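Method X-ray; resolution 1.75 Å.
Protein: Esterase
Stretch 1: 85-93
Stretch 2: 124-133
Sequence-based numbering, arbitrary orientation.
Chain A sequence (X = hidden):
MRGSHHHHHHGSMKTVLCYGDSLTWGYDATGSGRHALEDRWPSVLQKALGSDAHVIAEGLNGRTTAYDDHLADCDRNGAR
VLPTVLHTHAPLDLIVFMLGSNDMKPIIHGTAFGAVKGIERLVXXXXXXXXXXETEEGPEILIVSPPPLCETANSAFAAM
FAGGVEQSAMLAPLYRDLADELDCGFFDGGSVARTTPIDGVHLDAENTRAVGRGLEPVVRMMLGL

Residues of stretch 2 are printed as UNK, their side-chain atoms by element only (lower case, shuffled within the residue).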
# COMPACT_ATOMS: atom_id res chain seq x y z
N VAL A 85 -5.16 0.70 -16.07
CA VAL A 85 -5.91 1.27 -17.20
C VAL A 85 -5.39 0.80 -18.56
O VAL A 85 -6.14 0.35 -19.44
CB VAL A 85 -5.96 2.77 -17.06
CG1 VAL A 85 -6.72 3.44 -18.23
CG2 VAL A 85 -6.70 3.10 -15.75
N LEU A 86 -4.06 0.78 -18.69
CA LEU A 86 -3.45 0.29 -19.96
C LEU A 86 -3.85 -1.16 -20.20
O LEU A 86 -4.22 -1.61 -21.29
CB LEU A 86 -1.97 0.42 -19.86
CG LEU A 86 -1.35 1.80 -19.86
CD1 LEU A 86 0.15 1.76 -19.61
CD2 LEU A 86 -1.65 2.69 -21.13
N HIS A 87 -3.81 -1.92 -19.15
CA HIS A 87 -4.05 -3.33 -19.23
C HIS A 87 -5.50 -3.66 -19.57
O HIS A 87 -5.75 -4.60 -20.30
CB HIS A 87 -3.62 -4.05 -17.92
CG HIS A 87 -3.05 -5.43 -18.13
ND1 HIS A 87 -1.75 -5.67 -18.60
CD2 HIS A 87 -3.59 -6.63 -17.85
CE1 HIS A 87 -1.56 -6.98 -18.63
NE2 HIS A 87 -2.64 -7.59 -18.17
N THR A 88 -6.42 -2.89 -19.02
CA THR A 88 -7.84 -3.03 -19.28
C THR A 88 -8.17 -2.75 -20.74
O THR A 88 -9.13 -3.30 -21.31
CB THR A 88 -8.57 -1.96 -18.42
OG1 THR A 88 -8.37 -2.29 -17.02
CG2 THR A 88 -10.06 -1.97 -18.74
N HIS A 89 -7.46 -1.83 -21.34
CA HIS A 89 -7.89 -1.33 -22.67
C HIS A 89 -7.00 -1.78 -23.82
O HIS A 89 -7.30 -1.44 -25.00
CB HIS A 89 -8.07 0.20 -22.61
CG HIS A 89 -9.17 0.64 -21.72
ND1 HIS A 89 -10.47 0.20 -21.85
CD2 HIS A 89 -9.15 1.41 -20.58
CE1 HIS A 89 -11.21 0.71 -20.87
NE2 HIS A 89 -10.43 1.44 -20.08
N ALA A 90 -5.90 -2.46 -23.49
CA ALA A 90 -4.95 -2.97 -24.47
C ALA A 90 -5.69 -3.90 -25.45
O ALA A 90 -6.56 -4.64 -25.10
CB ALA A 90 -3.81 -3.72 -23.79
N PRO A 91 -5.22 -3.93 -26.69
CA PRO A 91 -4.09 -3.23 -27.27
C PRO A 91 -4.47 -1.84 -27.74
O PRO A 91 -5.59 -1.63 -28.21
CB PRO A 91 -3.75 -4.11 -28.51
CG PRO A 91 -5.03 -4.68 -28.89
CD PRO A 91 -5.73 -4.99 -27.59
N LEU A 92 -3.54 -0.90 -27.55
CA LEU A 92 -3.78 0.49 -27.85
C LEU A 92 -2.87 0.97 -28.99
O LEU A 92 -1.69 0.63 -28.99
CB LEU A 92 -3.55 1.35 -26.59
CG LEU A 92 -4.52 1.05 -25.42
CD1 LEU A 92 -3.88 1.65 -24.12
CD2 LEU A 92 -5.83 1.67 -25.78
N ASP A 93 -3.43 1.80 -29.84
CA ASP A 93 -2.67 2.47 -30.92
C ASP A 93 -2.12 3.83 -30.54
O ASP A 93 -1.02 4.21 -30.96
CB ASP A 93 -3.53 2.56 -32.19
CG ASP A 93 -3.93 1.18 -32.68
OD1 ASP A 93 -3.04 0.40 -33.04
OD2 ASP A 93 -5.09 0.82 -32.55
N UNK A 124 7.02 6.57 -19.68
CA UNK A 124 7.81 5.33 -19.44
C UNK A 124 6.95 4.12 -19.04
O UNK A 124 7.26 2.99 -19.43
c UNK A 124 8.88 5.60 -18.38
o UNK A 124 10.49 6.22 -20.10
c UNK A 124 10.03 6.47 -18.94
n UNK A 124 10.44 7.48 -18.20
N UNK A 125 5.86 4.37 -18.28
CA UNK A 125 4.92 3.30 -17.93
C UNK A 125 4.29 2.71 -19.17
O UNK A 125 4.04 1.51 -19.24
c UNK A 125 3.38 4.81 -14.71
c UNK A 125 4.44 4.01 -15.51
c UNK A 125 4.78 2.68 -14.82
c UNK A 125 3.85 3.80 -16.91
N UNK A 126 3.98 3.54 -20.17
CA UNK A 126 3.39 3.06 -21.40
C UNK A 126 4.47 2.20 -22.15
O UNK A 126 4.16 1.06 -22.61
c UNK A 126 1.75 4.98 -21.64
c UNK A 126 2.91 4.20 -22.32
c UNK A 126 2.44 3.62 -23.64
N UNK A 127 5.65 2.76 -22.24
CA UNK A 127 6.67 2.16 -23.05
C UNK A 127 7.16 0.86 -22.48
O UNK A 127 7.66 0.03 -23.19
c UNK A 127 7.34 4.39 -23.91
c UNK A 127 8.10 6.66 -26.37
c UNK A 127 8.09 4.56 -25.17
c UNK A 127 7.80 3.13 -23.21
n UNK A 127 7.60 7.44 -27.30
n UNK A 127 7.54 5.51 -26.12
n UNK A 127 9.14 7.05 -25.69
N UNK A 128 7.01 0.70 -21.19
CA UNK A 128 7.44 -0.56 -20.53
C UNK A 128 6.36 -1.49 -20.08
O UNK A 128 6.68 -2.43 -19.38
c UNK A 128 12.16 -1.88 -20.74
c UNK A 128 10.47 0.01 -20.67
c UNK A 128 8.33 -0.28 -19.34
n UNK A 128 11.60 -0.78 -20.15
n UNK A 128 11.59 -2.39 -21.86
c UNK A 128 9.56 0.62 -19.63
n UNK A 128 13.19 -2.56 -20.14
N UNK A 129 5.11 -1.20 -20.43
CA UNK A 129 4.00 -1.98 -19.98
C UNK A 129 4.08 -3.40 -20.48
O UNK A 129 4.39 -3.61 -21.67
n UNK A 129 -0.12 -3.33 -19.01
n UNK A 129 1.19 -1.74 -18.39
c UNK A 129 1.49 -1.99 -19.71
c UNK A 129 2.65 -1.34 -20.40
c UNK A 129 0.65 -2.99 -20.10
c UNK A 129 0.21 -2.53 -18.01
N UNK A 130 3.74 -4.38 -19.65
CA UNK A 130 3.66 -5.79 -20.04
C UNK A 130 2.27 -6.12 -20.54
O UNK A 130 1.38 -6.50 -19.81
o UNK A 130 4.02 -9.04 -18.45
o UNK A 130 4.67 -8.39 -20.47
c UNK A 130 4.07 -6.70 -18.87
c UNK A 130 4.26 -8.15 -19.30
N UNK A 131 2.10 -5.93 -21.84
CA UNK A 131 0.81 -5.97 -22.45
C UNK A 131 0.14 -7.37 -22.30
O UNK A 131 0.84 -8.34 -22.20
c UNK A 131 0.79 -2.99 -23.83
c UNK A 131 -0.80 -1.34 -23.22
n UNK A 131 2.86 -2.52 -24.54
c UNK A 131 1.47 -4.21 -24.09
c UNK A 131 2.70 -3.88 -24.52
c UNK A 131 1.38 -0.61 -23.95
c UNK A 131 1.69 -1.95 -24.12
c UNK A 131 0.13 -0.32 -23.54
c UNK A 131 0.92 -5.56 -23.92
c UNK A 131 -0.48 -2.68 -23.39
N UNK A 132 -1.19 -7.44 -22.26
CA UNK A 132 -1.87 -8.69 -21.92
C UNK A 132 -1.78 -9.79 -22.95
O UNK A 132 -2.05 -10.98 -22.58
c UNK A 132 -2.11 -6.29 -22.19
c UNK A 132 -3.44 -6.95 -22.33
c UNK A 132 -3.33 -8.31 -21.82
N UNK A 133 -1.60 -9.42 -24.18
CA UNK A 133 -1.47 -10.40 -25.19
C UNK A 133 -0.34 -9.94 -26.02
O UNK A 133 -0.08 -8.76 -26.11
c UNK A 133 -2.73 -10.61 -26.05
c UNK A 133 -3.84 -11.20 -25.20
o UNK A 133 -3.15 -9.38 -26.63

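Position 124 carries two carbons, the second bonded to one oxygen and one nitrogen. That is a carboxamide bonded directly to CB, hence N124; it lies out of reach of stretch 1, but its backbone O accepts a hydrogen bond from the N of position 128 (2.9 Å), a turn of helix closing on itself.

Position 125 has four carbons, forked at the second, so it is L125. Although its CA-to-CB bond points toward stretch 1, the nearest approach of the side chain is 5.0 Å, from L125 CB to L86 CD1; the contact is made by the backbone, L86 CD1 lying 3.9 Å from L125 O.

At position 126 one carbon carries two others, the beta-branched pattern of V126. Its chi1 is t, and CG2 of V126 lies 4.1 Å from CD1 of L86, an apolar contact where the CA atoms of the two residues are 7.5 Å apart.

Positions 127 and 128 each show three carbons, a nitrogen, then a carbon with two more nitrogens. This guanidinium pattern gives R127 and R128. Neither touches stretch 1: the CA-to-CB bond of R127 points away, and both side chains find hydrogen bonds elsewhere in the structure. R128 is the first residue after its helix to leave helical phi/psi.

Position 129 has one carbon followed by a five-membered ring of three carbons and two nitrogens, which is an imidazole: H129. Its NE2 is 2.9 Å from ND1 of H87, a hydrogen bond with an angle of 163° in which either nitrogen could be the donor. The two rings meet rim to rim, with planes at 61° and centroids 5.1 Å apart, so the nitrogens face each other without stacking. Over one face of the H129 ring sits L86 CB, 4.0 Å from the centroid and 6° off the normal.

Position 130 has two carbons, the second with two oxygens, a carboxylate bonded directly to CB: D130. The carboxylate takes no part in the contact; instead the backbone O of D130 approaches CE1 of H87 at 3.2 Å, near the plane of that ring.

Position 131 holds one carbon and then fused five- and six-membered rings of eight carbons and one nitrogen, which only W131 fits. CA-to-CB points away, yet the indole returns: CE3 of W131 reaches A90 CB at 3.5 Å, and its CZ3 lies 4.0 Å from L86 CB.

Position 132 has three carbons closing a ring onto the backbone N, hence P132. CD of P132 is 3.5 Å from A90 CB and lies over a face of the H87 ring, 3.9 Å from its centroid.

Position 133, one carbon bearing an oxygen and a carbon, is T133; its nearest side-chain atom, OG1 of T133, is 5.2 Å from P91 CD.

The contact buries 453 Å², both sides summed. One histidine pair supplies its hydrogen bond, while L86 and P132 each cover a face of one imidazole. A90, just past its helix, packs against W131 and P132, extending the apolar surface beyond the helical residues.

Stretch 2 (124-133) NLVRRHDWPT
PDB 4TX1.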